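Local atomic coordinates of putative metalloprotease II (Bacteroides fragilis, PDB entry 4ON1), a protein that probably acts as a zinc-dependent metalloendopeptidase of the fragilysin type, made with an N-terminal pro-domain that appears to hold the enzyme latent. Residues 340-345 with 350-355; 174-179 with 332-337; 66-71 with 87-92; 107-112 with 216-221. One frame throughout, in Å; residues are numbered along the deposited sequence.

Interaction 1 (340-345 with 350-355). With ZN (zinc ion), chain C.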
# COMPACT_ATOMS: atom_id res chain seq x y z
N LEU A 340 3.34 -15.29 1.05
CA LEU A 340 4.73 -15.64 0.76
C LEU A 340 5.34 -16.58 1.80
O LEU A 340 6.46 -17.07 1.63
CB LEU A 340 5.58 -14.37 0.67
CG LEU A 340 5.38 -13.52 -0.58
CD1 LEU A 340 5.95 -12.13 -0.37
CD2 LEU A 340 6.05 -14.18 -1.78
N GLY A 341 4.61 -16.83 2.89
CA GLY A 341 5.08 -17.76 3.90
C GLY A 341 5.34 -17.21 5.29
O GLY A 341 5.60 -17.98 6.22
N ALA A 342 5.24 -15.90 5.46
CA ALA A 342 5.50 -15.30 6.76
C ALA A 342 4.40 -15.65 7.76
O ALA A 342 3.21 -15.70 7.43
CB ALA A 342 5.64 -13.78 6.64
N GLU A 343 4.80 -15.85 9.01
CA GLU A 343 3.87 -16.15 10.09
C GLU A 343 3.84 -15.02 11.10
O GLU A 343 4.69 -14.14 11.06
CB GLU A 343 4.26 -17.47 10.77
CG GLU A 343 3.51 -18.66 10.21
CD GLU A 343 4.31 -19.94 10.27
OE1 GLU A 343 5.32 -19.97 11.00
OE2 GLU A 343 3.93 -20.90 9.58
N HIS A 344 2.84 -15.02 11.98
CA HIS A 344 2.76 -13.99 13.01
C HIS A 344 3.96 -14.11 13.96
O HIS A 344 4.44 -15.20 14.22
CB HIS A 344 1.45 -14.11 13.79
CG HIS A 344 0.25 -13.64 13.02
ND1 HIS A 344 -1.02 -14.11 13.26
CD2 HIS A 344 0.15 -12.77 11.99
CE1 HIS A 344 -1.87 -13.53 12.42
NE2 HIS A 344 -1.18 -12.71 11.64
N VAL A 345 4.43 -12.97 14.47
CA VAL A 345 5.54 -12.95 15.42
C VAL A 345 5.23 -12.04 16.60
O VAL A 345 4.27 -11.27 16.56
CB VAL A 345 6.85 -12.49 14.74
CG1 VAL A 345 7.24 -13.43 13.61
CG2 VAL A 345 6.69 -11.07 14.21
N ASP A 350 7.41 -5.50 13.96
CA ASP A 350 7.37 -6.33 12.77
C ASP A 350 6.03 -6.21 12.05
O ASP A 350 4.97 -6.16 12.67
CB ASP A 350 7.64 -7.79 13.14
CG ASP A 350 8.01 -8.63 11.93
OD1 ASP A 350 7.13 -8.87 11.07
OD2 ASP A 350 9.19 -9.06 11.85
N LEU A 351 6.10 -6.16 10.72
CA LEU A 351 4.92 -6.18 9.87
C LEU A 351 3.97 -7.33 10.23
O LEU A 351 2.75 -7.18 10.16
CB LEU A 351 5.35 -6.31 8.41
CG LEU A 351 4.18 -6.51 7.44
CD1 LEU A 351 3.24 -5.30 7.52
CD2 LEU A 351 4.70 -6.70 6.03
N MET A 352 4.55 -8.46 10.62
CA MET A 352 3.77 -9.66 10.89
C MET A 352 3.43 -9.82 12.38
O MET A 352 3.18 -10.93 12.85
CB MET A 352 4.52 -10.91 10.39
CG MET A 352 4.90 -10.84 8.91
SD MET A 352 3.48 -10.46 7.87
CE MET A 352 2.51 -11.95 8.11
N TYR A 353 3.42 -8.71 13.12
CA TYR A 353 3.01 -8.74 14.52
C TYR A 353 1.62 -9.35 14.67
O TYR A 353 0.68 -9.03 13.93
CB TYR A 353 3.04 -7.33 15.11
CG TYR A 353 2.90 -7.31 16.62
CD1 TYR A 353 2.10 -6.36 17.24
CD2 TYR A 353 3.56 -8.23 17.41
CE1 TYR A 353 1.98 -6.33 18.63
CE2 TYR A 353 3.44 -8.22 18.79
CZ TYR A 353 2.65 -7.26 19.39
OH TYR A 353 2.53 -7.24 20.76
N THR A 354 1.50 -10.24 15.65
CA THR A 354 0.31 -11.06 15.87
C THR A 354 -0.92 -10.25 16.27
O THR A 354 -2.05 -10.69 16.08
CB THR A 354 0.59 -12.10 16.97
OG1 THR A 354 1.88 -12.70 16.74
CG2 THR A 354 -0.48 -13.19 16.98
N TRP A 355 -0.69 -9.07 16.82
CA TRP A 355 -1.78 -8.24 17.33
C TRP A 355 -1.76 -6.88 16.65
O TRP A 355 -0.73 -6.44 16.15
CB TRP A 355 -1.68 -8.09 18.85
CG TRP A 355 -1.78 -9.39 19.61
CD1 TRP A 355 -2.93 -10.01 20.01
CD2 TRP A 355 -0.70 -10.22 20.06
NE1 TRP A 355 -2.63 -11.18 20.68
CE2 TRP A 355 -1.27 -11.33 20.73
CE3 TRP A 355 0.69 -10.14 19.97
CZ2 TRP A 355 -0.49 -12.34 21.29
CZ3 TRP A 355 1.46 -11.15 20.53
CH2 TRP A 355 0.87 -12.23 21.18
ZN ZN C . -1.78 -12.01 9.88
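His344 turns the flat of its imidazole toward Thr354, whose CA lies over one face, 4.2 Å from the ring centroid and 27° off its normal. The CB of His344 meets Thr354 OG1 at 3.3 Å. With CG anti to the carbonyl carbon (chi1 -73°), the ring stands out from the loop backbone, so that NE2 reaches the zinc ion at 2.0 Å. The chains are tied beside it by a single beta bridge: Val345 N donates to Met352 O at 2.9 Å, and Val345 O accepts twice. Thr354 N reaches that oxygen in the carbonyl plane at 3.1 Å, whereas Thr354 OG1 comes from well above the plane at 2.8 Å. Threonine suits the place, its hydroxyl folding back to the Val345 carbonyl while its CG2 lies alongside the imidazole.

Met352 bends at chi2 and chi3 and tucks its thioether beneath the zinc-bound histidines, its CG resting 3.8 Å from Ala342 CB. Asp350 lies across Val345, placing its CB and CG against Val345 CG2. One oxygen of that carboxylate, OD1, takes Met352 N in an Asx turn (2.7 Å, 167°), and the other accepts from Leu365 N. Gly341 ends helix 331-340 in a Schellman motif; its positive phi is readily adopted by a residue without a side chain.

The type I turn from Asp350 to Tyr353, with its methionine under the metal, is the Met-turn of the metzincin metalloproteases; Gly341 and His344 are the last two fixed positions of their HExxHxxGxxH zinc-binding motif.

Interaction 2 (174-179 with 332-337). With ZN (zinc ion), chain C.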
# COMPACT_ATOMS: atom_id res chain seq x y z
N ILE A 174 -4.86 -10.89 15.47
CA ILE A 174 -5.19 -10.81 14.05
C ILE A 174 -5.46 -12.24 13.58
O ILE A 174 -4.68 -13.15 13.88
CB ILE A 174 -4.05 -10.14 13.25
CG1 ILE A 174 -3.83 -8.70 13.73
CG2 ILE A 174 -4.31 -10.19 11.75
CD1 ILE A 174 -2.72 -7.97 13.01
N LYS A 175 -6.56 -12.44 12.86
CA LYS A 175 -7.03 -13.79 12.54
C LYS A 175 -7.32 -13.93 11.05
O LYS A 175 -8.47 -14.06 10.64
CB LYS A 175 -8.28 -14.10 13.36
CG LYS A 175 -8.54 -15.57 13.62
CD LYS A 175 -9.49 -15.75 14.81
CE LYS A 175 -8.89 -15.21 16.10
NZ LYS A 175 -9.22 -13.78 16.36
N ASP A 176 -6.26 -13.90 10.25
CA ASP A 176 -6.37 -13.52 8.85
C ASP A 176 -5.83 -14.56 7.86
O ASP A 176 -5.36 -14.20 6.78
CB ASP A 176 -5.65 -12.18 8.64
CG ASP A 176 -4.19 -12.21 9.08
OD1 ASP A 176 -3.79 -13.13 9.82
OD2 ASP A 176 -3.44 -11.29 8.70
N TYR A 177 -5.93 -15.84 8.23
CA TYR A 177 -5.61 -16.96 7.35
C TYR A 177 -6.28 -18.23 7.89
O TYR A 177 -6.55 -18.31 9.08
CB TYR A 177 -4.10 -17.16 7.23
CG TYR A 177 -3.40 -17.37 8.56
CD1 TYR A 177 -3.32 -18.63 9.14
CD2 TYR A 177 -2.81 -16.30 9.23
CE1 TYR A 177 -2.68 -18.82 10.36
CE2 TYR A 177 -2.17 -16.49 10.45
CZ TYR A 177 -2.11 -17.74 11.01
OH TYR A 177 -1.48 -17.92 12.22
N PRO A 178 -6.53 -19.23 7.03
CA PRO A 178 -7.21 -20.44 7.52
C PRO A 178 -6.26 -21.33 8.31
O PRO A 178 -5.05 -21.23 8.11
CB PRO A 178 -7.65 -21.15 6.23
CG PRO A 178 -6.65 -20.71 5.21
CD PRO A 178 -6.26 -19.30 5.58
N THR A 179 -6.78 -22.17 9.19
CA THR A 179 -5.92 -23.07 9.94
C THR A 179 -5.62 -24.34 9.14
O THR A 179 -6.53 -25.11 8.83
CB THR A 179 -6.55 -23.47 11.29
OG1 THR A 179 -7.68 -24.33 11.07
CG2 THR A 179 -6.99 -22.24 12.07
N LEU A 332 -2.25 -4.72 3.32
CA LEU A 332 -1.96 -5.42 2.09
C LEU A 332 -0.60 -6.13 2.19
O LEU A 332 -0.47 -7.31 1.85
CB LEU A 332 -1.97 -4.46 0.89
CG LEU A 332 -1.66 -5.12 -0.45
CD1 LEU A 332 -2.68 -6.23 -0.76
CD2 LEU A 332 -1.60 -4.10 -1.59
N ALA A 333 0.40 -5.42 2.69
CA ALA A 333 1.73 -6.00 2.83
C ALA A 333 1.72 -7.18 3.79
O ALA A 333 2.43 -8.17 3.58
CB ALA A 333 2.73 -4.94 3.31
N HIS A 334 0.93 -7.06 4.85
CA HIS A 334 0.79 -8.13 5.85
C HIS A 334 0.18 -9.39 5.23
O HIS A 334 0.73 -10.49 5.37
CB HIS A 334 -0.06 -7.63 7.03
CG HIS A 334 -0.24 -8.63 8.12
ND1 HIS A 334 0.46 -8.59 9.31
CD2 HIS A 334 -1.07 -9.70 8.23
CE1 HIS A 334 0.09 -9.58 10.08
NE2 HIS A 334 -0.85 -10.28 9.46
N GLU A 335 -0.93 -9.24 4.53
CA GLU A 335 -1.58 -10.37 3.86
C GLU A 335 -0.64 -11.03 2.85
O GLU A 335 -0.52 -12.25 2.79
CB GLU A 335 -2.87 -9.93 3.17
N ILE A 336 0.04 -10.20 2.05
CA ILE A 336 0.97 -10.73 1.07
C ILE A 336 2.13 -11.43 1.78
O ILE A 336 2.66 -12.44 1.30
CB ILE A 336 1.48 -9.62 0.12
CG1 ILE A 336 0.41 -9.33 -0.95
CG2 ILE A 336 2.79 -10.00 -0.56
CD1 ILE A 336 0.69 -8.08 -1.79
N GLY A 337 2.49 -10.92 2.95
CA GLY A 337 3.45 -11.59 3.82
C GLY A 337 3.04 -13.03 4.09
O GLY A 337 3.85 -13.96 3.93
ZN ZN C . -1.78 -12.01 9.88
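The His334 imidazole has the Asp176 carboxylate at its edge: OD2 lies near the ring plane, the two flat groups are inclined by 36°, and the side chains cross at about a right angle. Ile174 CG2 approaches the same ring obliquely, 4.2 Å from NE2. Asp176 OD2 and His334 NE2 are 2.9 Å apart, yet this is no hydrogen bond, because both atoms are ligands of the zinc ion. Histidine binds the metal through one atom, NE2, at 2.0 Å; the carboxylate of Asp176 binds it with both oxygens, OD1 at 2.3 Å and OD2 at 2.2 Å. CG of His334 stands anti to the backbone N (chi1 -179°), carrying the ring off the helix toward the loop.

His338 and His344 complete the site. A bidentate aspartate from the pro-peptide side is consistent with the aspartate switch that keeps fragilysin-type zymogens latent. The far nitrogen of His334, ND1, is bonded to Leu351 O, which fixes the ring's rotation.

Residues 174-179 form a loop between helix 160-165 and strand 201-209. Helix 331-340 presents His334 to it and packs Leu332 and Ile336 on strand 284-288 and helix 217-230.

Interaction 3 (66-71 with 87-92)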
# COMPACT_ATOMS: atom_id res chain seq x y z
N ILE A 66 4.06 -0.44 -11.56
CA ILE A 66 2.66 -0.32 -11.19
C ILE A 66 1.83 0.13 -12.38
O ILE A 66 2.16 1.11 -13.06
CB ILE A 66 2.45 0.69 -10.03
CG1 ILE A 66 3.35 0.34 -8.84
CG2 ILE A 66 0.98 0.75 -9.62
CD1 ILE A 66 3.35 1.41 -7.75
N GLU A 67 0.75 -0.59 -12.65
CA GLU A 67 -0.17 -0.23 -13.72
C GLU A 67 -1.51 0.14 -13.13
O GLU A 67 -2.13 -0.67 -12.43
CB GLU A 67 -0.31 -1.37 -14.73
CG GLU A 67 -1.40 -1.14 -15.76
CD GLU A 67 -1.81 -2.43 -16.45
OE1 GLU A 67 -1.00 -3.39 -16.48
OE2 GLU A 67 -2.95 -2.50 -16.96
N GLU A 68 -1.93 1.37 -13.39
CA GLU A 68 -3.17 1.93 -12.87
C GLU A 68 -3.91 2.62 -14.01
O GLU A 68 -3.38 3.55 -14.64
CB GLU A 68 -2.85 2.92 -11.74
CG GLU A 68 -4.02 3.71 -11.18
CD GLU A 68 -3.54 4.87 -10.32
OE1 GLU A 68 -3.22 4.65 -9.13
OE2 GLU A 68 -3.46 6.01 -10.85
N SER A 69 -5.12 2.14 -14.32
CA SER A 69 -5.86 2.63 -15.49
C SER A 69 -5.01 2.60 -16.75
O SER A 69 -4.98 3.57 -17.51
CB SER A 69 -6.36 4.06 -15.25
OG SER A 69 -7.21 4.11 -14.12
N ASN A 70 -4.31 1.49 -16.94
CA ASN A 70 -3.37 1.31 -18.05
C ASN A 70 -2.31 2.40 -18.14
O ASN A 70 -1.85 2.73 -19.23
CB ASN A 70 -4.13 1.24 -19.37
CG ASN A 70 -5.22 0.19 -19.36
OD1 ASN A 70 -4.94 -1.01 -19.33
ND2 ASN A 70 -6.47 0.64 -19.39
N ARG A 71 -1.93 2.96 -16.99
CA ARG A 71 -0.88 3.98 -16.96
C ARG A 71 0.11 3.66 -15.85
O ARG A 71 -0.28 3.12 -14.82
CB ARG A 71 -1.45 5.37 -16.75
CG ARG A 71 -2.38 5.89 -17.85
CD ARG A 71 -1.64 6.17 -19.14
NE ARG A 71 -2.54 6.75 -20.14
CZ ARG A 71 -3.18 6.05 -21.08
NH1 ARG A 71 -3.04 4.73 -21.13
NH2 ARG A 71 -3.97 6.67 -21.94
N ILE A 87 4.69 9.13 -4.21
CA ILE A 87 4.03 8.43 -5.30
C ILE A 87 3.66 9.42 -6.40
O ILE A 87 3.12 10.47 -6.10
CB ILE A 87 2.76 7.71 -4.80
CG1 ILE A 87 3.12 6.75 -3.66
CG2 ILE A 87 2.07 6.97 -5.93
CD1 ILE A 87 1.92 6.14 -2.97
N LEU A 88 3.97 9.09 -7.65
CA LEU A 88 3.53 9.92 -8.77
C LEU A 88 2.63 9.15 -9.71
O LEU A 88 3.06 8.21 -10.36
CB LEU A 88 4.72 10.49 -9.56
CG LEU A 88 4.27 11.25 -10.82
CD1 LEU A 88 3.35 12.43 -10.48
CD2 LEU A 88 5.47 11.74 -11.62
N SER A 89 1.37 9.56 -9.75
CA SER A 89 0.43 9.05 -10.73
C SER A 89 0.05 10.18 -11.66
O SER A 89 0.27 11.35 -11.34
CB SER A 89 -0.82 8.49 -10.04
OG SER A 89 -1.91 8.39 -10.94
N GLN A 90 -0.54 9.86 -12.81
CA GLN A 90 -1.00 10.91 -13.70
C GLN A 90 -2.22 11.64 -13.14
O GLN A 90 -2.54 12.74 -13.58
CB GLN A 90 -1.31 10.33 -15.09
CG GLN A 90 -0.06 9.89 -15.83
CD GLN A 90 -0.34 9.30 -17.19
OE1 GLN A 90 -1.44 9.44 -17.72
NE2 GLN A 90 0.67 8.66 -17.78
N SER A 91 -2.87 11.04 -12.14
CA SER A 91 -4.10 11.60 -11.56
C SER A 91 -3.92 12.18 -10.15
O SER A 91 -4.79 12.90 -9.65
CB SER A 91 -5.18 10.52 -11.50
OG SER A 91 -5.41 9.97 -12.78
N TYR A 92 -2.83 11.82 -9.50
CA TYR A 92 -2.60 12.26 -8.13
C TYR A 92 -1.13 12.08 -7.78
O TYR A 92 -0.40 11.39 -8.49
CB TYR A 92 -3.49 11.48 -7.16
CG TYR A 92 -3.16 10.01 -7.17
CD1 TYR A 92 -2.15 9.50 -6.36
CD2 TYR A 92 -3.83 9.13 -8.01
CE1 TYR A 92 -1.82 8.17 -6.38
CE2 TYR A 92 -3.52 7.79 -8.04
CZ TYR A 92 -2.51 7.32 -7.22
OH TYR A 92 -2.17 6.00 -7.24
O HOH W 1 -5.84 7.07 -11.04
O HOH W 2 -1.95 9.42 -20.48
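Two beta-hairpin ends meet here, joined by a carboxylate, in the N-terminal domain related to that of fragilysin. Glu68 and Arg71 close one tight turn by reciprocal backbone hydrogen bonds; Ser69 and Asn70 between them both have positive phi, a conformation that asparagine tolerates well. Ser89 and Tyr92 bracket the other turn.

Glu68 holds the two together. Its chain runs out extended, CG anti to the backbone N (chi1 174°), and each oxygen takes one hydroxyl. Tyr92 OH donates to the syn lone pair of Glu68 OE1 at 2.5 Å, with OE1 lying at the edge of the tyrosine ring. Ser89 OG donates to Glu68 OE2 at 2.8 Å, somewhat out of the carboxylate plane, and a water gives OE2 another bond. The serine hydroxyl also accepts from Ser91 N at 3.1 Å, an ST turn, while Ser89 CB sits 3.4 Å above the centre of the Tyr92 ring. Small serine thus serves as both bond relay and ring cover.

Farther out, Gln90 lays its amide across the Arg71 methylenes, Gln90 OE1 3.6 Å from Arg71 CD, and a water bridges Arg71 NE and Gln90 OE1.

Tyr92 OH is bonded as well to Thr221 of helix 217-230, on which Glu68 and Ile87 also pack. Strand 71-78 runs between strands 52-68 and 84-88, and strand 52-68 also pairs in parallel with strand 240-248.

Interaction 4 (107-112 with 216-221)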
# COMPACT_ATOMS: atom_id res chain seq x y z
N ILE A 107 -1.54 14.63 0.26
CA ILE A 107 -2.24 14.06 -0.89
C ILE A 107 -2.72 15.17 -1.82
O ILE A 107 -3.38 16.12 -1.39
CB ILE A 107 -3.44 13.20 -0.41
CG1 ILE A 107 -2.96 12.09 0.53
CG2 ILE A 107 -4.24 12.66 -1.59
CD1 ILE A 107 -4.02 11.63 1.53
N VAL A 108 -2.35 15.07 -3.10
CA VAL A 108 -2.78 16.02 -4.12
C VAL A 108 -3.34 15.29 -5.34
O VAL A 108 -2.68 14.43 -5.91
CB VAL A 108 -1.62 16.96 -4.56
CG1 VAL A 108 -1.29 17.95 -3.48
CG2 VAL A 108 -0.37 16.16 -4.92
N TYR A 109 -4.56 15.65 -5.74
CA TYR A 109 -5.18 15.12 -6.95
C TYR A 109 -5.18 16.16 -8.06
O TYR A 109 -5.37 17.34 -7.80
CB TYR A 109 -6.61 14.66 -6.67
CG TYR A 109 -6.70 13.26 -6.13
CD1 TYR A 109 -6.26 12.95 -4.84
CD2 TYR A 109 -7.23 12.23 -6.90
CE1 TYR A 109 -6.34 11.66 -4.35
CE2 TYR A 109 -7.32 10.95 -6.42
CZ TYR A 109 -6.87 10.67 -5.15
OH TYR A 109 -6.97 9.38 -4.67
N LYS A 110 -4.96 15.73 -9.30
CA LYS A 110 -4.91 16.68 -10.40
C LYS A 110 -6.27 17.31 -10.66
O LYS A 110 -6.37 18.53 -10.86
CB LYS A 110 -4.40 16.01 -11.68
CG LYS A 110 -4.33 16.98 -12.84
CD LYS A 110 -3.67 16.38 -14.08
CE LYS A 110 -4.39 15.12 -14.52
NZ LYS A 110 -3.79 14.56 -15.76
N ASP A 111 -7.31 16.49 -10.64
CA ASP A 111 -8.66 16.96 -10.92
C ASP A 111 -9.27 17.59 -9.66
O ASP A 111 -9.37 16.94 -8.62
CB ASP A 111 -9.52 15.81 -11.43
CG ASP A 111 -10.95 16.24 -11.71
OD1 ASP A 111 -11.23 16.64 -12.86
OD2 ASP A 111 -11.79 16.18 -10.79
N LYS A 112 -9.68 18.85 -9.76
CA LYS A 112 -10.21 19.57 -8.61
C LYS A 112 -11.46 18.92 -8.01
O LYS A 112 -11.60 18.85 -6.79
CB LYS A 112 -10.54 21.03 -8.98
CG LYS A 112 -11.31 21.75 -7.88
CD LYS A 112 -11.52 23.24 -8.14
CE LYS A 112 -12.11 23.91 -6.90
NZ LYS A 112 -12.05 25.40 -6.95
N LEU A 216 -9.76 4.11 -2.38
CA LEU A 216 -9.28 5.34 -3.01
C LEU A 216 -7.99 5.09 -3.78
O LEU A 216 -7.13 4.34 -3.32
CB LEU A 216 -9.07 6.43 -1.95
CG LEU A 216 -10.25 6.72 -1.03
CD1 LEU A 216 -9.91 7.86 -0.06
CD2 LEU A 216 -11.52 7.03 -1.83
N GLU A 217 -7.85 5.74 -4.93
CA GLU A 217 -6.70 5.53 -5.81
C GLU A 217 -5.35 5.63 -5.08
O GLU A 217 -4.52 4.72 -5.18
CB GLU A 217 -6.74 6.53 -6.97
CG GLU A 217 -8.02 6.49 -7.79
CD GLU A 217 -9.07 7.46 -7.28
OE1 GLU A 217 -9.56 7.23 -6.15
OE2 GLU A 217 -9.39 8.45 -7.98
N HIS A 218 -5.15 6.72 -4.34
CA HIS A 218 -3.88 6.93 -3.65
C HIS A 218 -3.68 5.96 -2.48
O HIS A 218 -2.55 5.66 -2.11
CB HIS A 218 -3.78 8.36 -3.13
CG HIS A 218 -4.68 8.65 -1.98
ND1 HIS A 218 -6.01 8.95 -2.14
CD2 HIS A 218 -4.45 8.63 -0.65
CE1 HIS A 218 -6.56 9.13 -0.95
NE2 HIS A 218 -5.64 8.94 -0.03
N ASP A 219 -4.77 5.50 -1.87
CA ASP A 219 -4.66 4.50 -0.81
C ASP A 219 -4.10 3.18 -1.35
O ASP A 219 -3.25 2.55 -0.72
CB ASP A 219 -6.02 4.23 -0.16
CG ASP A 219 -6.38 5.27 0.89
OD1 ASP A 219 -5.46 5.86 1.49
OD2 ASP A 219 -7.59 5.49 1.12
N ILE A 220 -4.56 2.77 -2.53
CA ILE A 220 -4.10 1.53 -3.13
C ILE A 220 -2.59 1.57 -3.35
O ILE A 220 -1.87 0.62 -3.00
CB ILE A 220 -4.82 1.24 -4.45
CG1 ILE A 220 -6.32 1.07 -4.19
CG2 ILE A 220 -4.27 -0.01 -5.12
CD1 ILE A 220 -7.17 0.97 -5.45
N THR A 221 -2.10 2.66 -3.92
CA THR A 221 -0.67 2.75 -4.20
C THR A 221 0.13 3.04 -2.93
O THR A 221 1.30 2.68 -2.85
CB THR A 221 -0.37 3.79 -5.29
OG1 THR A 221 -1.02 5.03 -4.96
CG2 THR A 221 -0.91 3.28 -6.65
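Ile107 and Tyr109, alternate residues of one strand, clasp His218 from two directions, and this is where the contact is tight. Ile107 CG2 stands over the centre of the imidazole, 4.0 Å from the centroid and 6° off the normal, while its CD1 comes to 3.5 Å from His218 NE2. Tyr109 OH arrives at the edge of the imidazole and shares a 2.7 Å hydrogen bond with His218 ND1; either could be the donor. The two rings stand at 88° to one another. His218 CG lies between its backbone N and carbonyl carbon (chi1 71°), which turns the imidazole out from the first turn of the helix toward the strand. Histidine fits because it offers an apolar face to isoleucine and two nitrogens at its rim; the second, NE2, is bonded to Tyr122 OH, so neither buried nitrogen lacks a partner.

On the looser side, Glu217 bends at chi2 past the Tyr109 ring, bringing OE2 within 3.6 Å of CE2 without a bond between them. Its carboxylate is held instead by a salt bridge to Arg114. Beyond Tyr109 the chain runs into exposed Lys110, Asp111 and Lys112, where Asp111 caps the start of helix 112-126.

The axes of residues 107-109 and 217-221 pass 10.5 Å apart: strand 102-109 sets a sheet face against helix 217-230, consistent with a fragilysin-like pro-domain docking on the catalytic domain.

Overall arrangement
Interactions 1 and 2 share the zinc ion and lie with centres 8 Å apart: the loop after the helix brings His344, the helix His334, and the 174-179 loop Asp176. They also join directly, Ala342 N lying 2.8 Å from Gly337 O. Interactions 3 and 4 form a second pair, 9 Å apart between centres and on the opposite side of the chain's centre; Tyr92 OH of the first is 2.7 Å from Thr221 OG1 of the second. About 26 to 30 Å separate the centres of the two pairs. Helix 217-230 links them, since its start meets strand 102-109 while Val227 farther along touches the zinc-binding helix 331-340.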